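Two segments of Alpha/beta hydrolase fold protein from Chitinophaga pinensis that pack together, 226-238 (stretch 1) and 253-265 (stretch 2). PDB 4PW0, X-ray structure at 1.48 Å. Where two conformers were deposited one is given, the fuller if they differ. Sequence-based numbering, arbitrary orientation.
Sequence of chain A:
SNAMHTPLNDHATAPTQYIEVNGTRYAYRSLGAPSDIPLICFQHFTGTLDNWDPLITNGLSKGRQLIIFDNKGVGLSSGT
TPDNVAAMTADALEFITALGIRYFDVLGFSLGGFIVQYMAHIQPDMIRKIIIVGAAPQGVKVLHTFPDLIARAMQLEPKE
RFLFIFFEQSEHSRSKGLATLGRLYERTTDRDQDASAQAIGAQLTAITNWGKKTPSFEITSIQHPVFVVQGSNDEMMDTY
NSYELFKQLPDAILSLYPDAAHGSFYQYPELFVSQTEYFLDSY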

# COMPACT_ATOMS: atom_id res chain seq x y z
N VAL A 226 -2.05 -5.60 -10.85
CA VAL A 226 -0.67 -5.16 -10.64
C VAL A 226 -0.53 -4.66 -9.22
O VAL A 226 -1.43 -3.97 -8.70
CB VAL A 226 -0.27 -4.03 -11.62
CG1 VAL A 226 1.21 -3.66 -11.45
CG2 VAL A 226 -0.52 -4.46 -13.06
N PHE A 227 0.62 -4.95 -8.61
CA PHE A 227 0.96 -4.39 -7.31
C PHE A 227 2.24 -3.60 -7.49
O PHE A 227 3.28 -4.18 -7.89
CB PHE A 227 1.15 -5.52 -6.33
CG PHE A 227 1.58 -5.11 -4.96
CD1 PHE A 227 1.13 -3.91 -4.39
CD2 PHE A 227 2.42 -5.91 -4.23
CE1 PHE A 227 1.47 -3.56 -3.09
CE2 PHE A 227 2.77 -5.57 -2.93
CZ PHE A 227 2.33 -4.39 -2.38
N VAL A 228 2.18 -2.28 -7.25
CA VAL A 228 3.32 -1.38 -7.50
C VAL A 228 3.83 -0.96 -6.12
O VAL A 228 3.07 -0.43 -5.31
CB VAL A 228 2.88 -0.13 -8.28
CG1 VAL A 228 4.05 0.79 -8.48
CG2 VAL A 228 2.24 -0.48 -9.63
N VAL A 229 5.13 -1.15 -5.89
CA VAL A 229 5.78 -0.79 -4.62
C VAL A 229 6.93 0.20 -4.90
O VAL A 229 7.72 0.05 -5.86
CB VAL A 229 6.35 -2.04 -3.93
CG1 VAL A 229 7.19 -1.69 -2.70
CG2 VAL A 229 5.22 -2.99 -3.57
N GLN A 230 7.02 1.21 -4.05
CA GLN A 230 8.08 2.22 -4.17
C GLN A 230 8.33 2.86 -2.82
O GLN A 230 7.47 2.81 -1.93
CB GLN A 230 7.64 3.22 -5.25
CG GLN A 230 8.59 4.35 -5.60
CD GLN A 230 9.96 3.86 -5.98
OE1 GLN A 230 10.73 3.41 -5.10
NE2 GLN A 230 10.33 3.95 -7.24
N GLY A 231 9.52 3.44 -2.65
CA GLY A 231 9.82 4.20 -1.46
C GLY A 231 9.44 5.67 -1.61
O GLY A 231 9.11 6.12 -2.69
N SER A 232 9.59 6.43 -0.52
CA SER A 232 9.24 7.83 -0.52
C SER A 232 10.08 8.67 -1.47
O SER A 232 9.60 9.70 -1.97
CB SER A 232 9.34 8.39 0.90
OG SER A 232 10.64 8.17 1.48
N ASN A 233 11.33 8.29 -1.75
CA ASN A 233 12.20 9.07 -2.63
C ASN A 233 13.20 8.22 -3.40
O ASN A 233 14.36 8.10 -3.03
CB ASN A 233 12.91 10.17 -1.86
CG ASN A 233 13.75 11.02 -2.75
OD1 ASN A 233 13.54 11.16 -3.96
ND2 ASN A 233 14.79 11.59 -2.10
N ASP A 234 12.73 7.64 -4.50
CA ASP A 234 13.57 6.87 -5.41
C ASP A 234 14.17 7.90 -6.40
O ASP A 234 13.49 8.42 -7.28
CB ASP A 234 12.77 5.80 -6.14
CG ASP A 234 13.58 5.01 -7.12
OD1 ASP A 234 14.63 5.48 -7.57
OD2 ASP A 234 13.13 3.87 -7.47
N GLU A 235 15.44 8.24 -6.19
CA GLU A 235 16.17 9.19 -7.04
C GLU A 235 16.33 8.74 -8.49
O GLU A 235 16.39 9.57 -9.42
CB GLU A 235 17.59 9.46 -6.45
CG GLU A 235 18.40 10.48 -7.24
CD GLU A 235 19.70 10.98 -6.62
OE1 GLU A 235 20.31 10.35 -5.72
OE2 GLU A 235 20.14 12.08 -7.09
N MSE A 236 16.47 7.43 -8.70
CA MSE A 236 16.70 6.88 -10.02
C MSE A 236 15.45 6.96 -10.89
O MSE A 236 15.54 7.25 -12.08
CB MSE A 236 17.15 5.42 -9.84
CG MSE A 236 17.43 4.72 -11.16
SE MSE A 236 17.82 2.82 -10.91
CE MSE A 236 19.41 3.02 -9.83
N MSE A 237 14.30 6.63 -10.29
CA MSE A 237 13.07 6.42 -11.04
C MSE A 237 12.02 7.51 -10.83
O MSE A 237 11.07 7.55 -11.63
CB MSE A 237 12.43 5.11 -10.60
CG MSE A 237 13.29 3.87 -10.83
SE MSE A 237 13.49 3.50 -12.74
CE MSE A 237 14.55 1.89 -12.58
N ASP A 238 12.18 8.31 -9.77
CA ASP A 238 11.22 9.35 -9.27
C ASP A 238 10.01 8.61 -8.66
O ASP A 238 9.24 7.98 -9.39
CB ASP A 238 10.82 10.36 -10.37
CG ASP A 238 10.01 11.53 -9.83
OD1 ASP A 238 9.45 11.45 -8.72
OD2 ASP A 238 9.99 12.58 -10.53
N ILE A 253 -2.76 -1.81 -7.45
CA ILE A 253 -2.66 -1.36 -6.06
C ILE A 253 -1.27 -0.70 -5.91
O ILE A 253 -0.28 -1.22 -6.40
CB ILE A 253 -2.75 -2.55 -5.08
CG1 ILE A 253 -4.07 -3.28 -5.18
CG2 ILE A 253 -2.42 -2.13 -3.67
CD1 ILE A 253 -4.02 -4.71 -4.69
N LEU A 254 -1.22 0.46 -5.26
CA LEU A 254 0.06 1.10 -4.96
C LEU A 254 0.35 0.99 -3.48
O LEU A 254 -0.55 1.21 -2.65
CB LEU A 254 -0.01 2.61 -5.29
CG LEU A 254 1.24 3.43 -5.09
CD1 LEU A 254 2.36 2.99 -6.00
CD2 LEU A 254 0.94 4.91 -5.28
N SER A 255 1.61 0.73 -3.14
CA SER A 255 2.14 0.88 -1.77
C SER A 255 3.38 1.76 -1.82
O SER A 255 4.30 1.47 -2.58
CB SER A 255 2.56 -0.51 -1.22
OG SER A 255 1.47 -1.35 -0.80
N LEU A 256 3.40 2.82 -1.01
CA LEU A 256 4.60 3.62 -0.83
C LEU A 256 5.10 3.47 0.61
O LEU A 256 4.32 3.54 1.58
CB LEU A 256 4.38 5.09 -1.13
CG LEU A 256 3.88 5.45 -2.51
CD1 LEU A 256 3.75 6.96 -2.65
CD2 LEU A 256 4.76 4.86 -3.58
N TYR A 257 6.41 3.26 0.72
CA TYR A 257 7.05 2.98 2.01
C TYR A 257 7.84 4.19 2.54
O TYR A 257 8.48 4.89 1.76
CB TYR A 257 7.98 1.75 1.93
CG TYR A 257 7.33 0.43 1.55
CD1 TYR A 257 5.97 0.24 1.59
CD2 TYR A 257 8.13 -0.66 1.21
CE1 TYR A 257 5.38 -1.00 1.27
CE2 TYR A 257 7.57 -1.86 0.88
CZ TYR A 257 6.23 -2.04 0.90
OH TYR A 257 5.71 -3.29 0.56
N PRO A 258 7.79 4.42 3.85
CA PRO A 258 8.32 5.70 4.39
C PRO A 258 9.83 5.75 4.48
O PRO A 258 10.50 4.74 4.77
CB PRO A 258 7.71 5.74 5.79
CG PRO A 258 7.46 4.30 6.15
CD PRO A 258 7.03 3.66 4.85
N ASP A 259 10.35 6.96 4.29
CA ASP A 259 11.79 7.25 4.49
C ASP A 259 12.65 6.21 3.80
O ASP A 259 13.61 5.68 4.39
CB ASP A 259 12.16 7.40 5.96
CG ASP A 259 13.56 8.00 6.14
OD1 ASP A 259 13.97 8.81 5.29
OD2 ASP A 259 14.16 7.60 7.15
N ALA A 260 12.34 5.97 2.53
CA ALA A 260 12.95 4.91 1.76
C ALA A 260 13.20 5.38 0.34
O ALA A 260 12.74 6.46 -0.06
CB ALA A 260 12.07 3.68 1.81
N ALA A 261 13.95 4.58 -0.42
CA ALA A 261 14.39 5.04 -1.73
C ALA A 261 14.25 3.90 -2.72
O ALA A 261 13.30 3.11 -2.64
CB ALA A 261 15.84 5.56 -1.63
N HIS A 262 15.14 3.84 -3.70
CA HIS A 262 15.01 2.87 -4.78
C HIS A 262 14.98 1.42 -4.29
O HIS A 262 14.35 0.58 -4.94
CB HIS A 262 16.14 3.13 -5.77
CG HIS A 262 16.16 2.20 -6.92
ND1 HIS A 262 15.14 2.09 -7.84
CD2 HIS A 262 17.10 1.30 -7.31
CE1 HIS A 262 15.46 1.18 -8.74
NE2 HIS A 262 16.62 0.67 -8.41
N GLY A 263 15.63 1.13 -3.17
CA GLY A 263 15.59 -0.18 -2.58
C GLY A 263 14.53 -0.39 -1.54
O GLY A 263 14.73 -1.11 -0.56
N SER A 264 13.35 0.21 -1.74
CA SER A 264 12.26 0.14 -0.79
C SER A 264 12.02 -1.24 -0.16
O SER A 264 11.88 -1.38 1.06
CB SER A 264 10.95 0.62 -1.48
OG SER A 264 10.59 -0.22 -2.55
N PHE A 265 11.91 -2.27 -0.99
CA PHE A 265 11.58 -3.60 -0.48
C PHE A 265 12.74 -4.24 0.31
O PHE A 265 12.49 -5.08 1.15
CB PHE A 265 10.96 -4.54 -1.51
CG PHE A 265 11.82 -5.10 -2.60
CD1 PHE A 265 13.08 -4.66 -2.93
CD2 PHE A 265 11.29 -6.17 -3.34
CE1 PHE A 265 13.83 -5.24 -3.96
CE2 PHE A 265 12.04 -6.73 -4.37
CZ PHE A 265 13.29 -6.29 -4.67
O HOH W 1 11.59 0.85 -4.80
O HOH W 2 16.99 6.20 -4.68

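The two stretches begin as neighbouring parallel β-strands and continue into segments joined by both backbone and side-chain bonds. In parallel fashion, Val228 bonds to the two residues flanking its partner Leu254: its N donates to Ile253 O (2.8 Å), and Ser255 N donates to Val228 O (2.9 Å). Val226, Val228 and Val229 all adopt t rotamers; β-branched and apolar, valine suits an extended, buried backbone. On one face Val228 CG1 meets Leu254 CD1 at 3.7 Å; on the other, Val229 CG1 lies 3.6 Å from Tyr257 CE2. Gly231 has no side chain, and an ideal CB there would clash, 2.7 Å from Ala261 O.

Further along, Ser232, in the p rotamer, places OG to accept from Ala260 N (3.0 Å), while Asn233 N donates to Ala260 O (2.9 Å). Gln230 folds back at chi2 (p), so that OE1 accepts from Gly231 N (2.7 Å) and NE2 donates to Asp234 OD2 (2.8 Å). The t rotamer of Asp234 also carries OD2 to the edge of the His262 ring, where ND1 donates to it (2.7 Å). Asp234 OD1 in turn accepts from Met237 N (3.0 Å), bracing the carboxylate. Selenomethionine Met236, t at chi1 and chi2, covers one face of that imidazole, with SE 3.5 Å from His262 NE2; its polarizable selenium suits an aromatic surface.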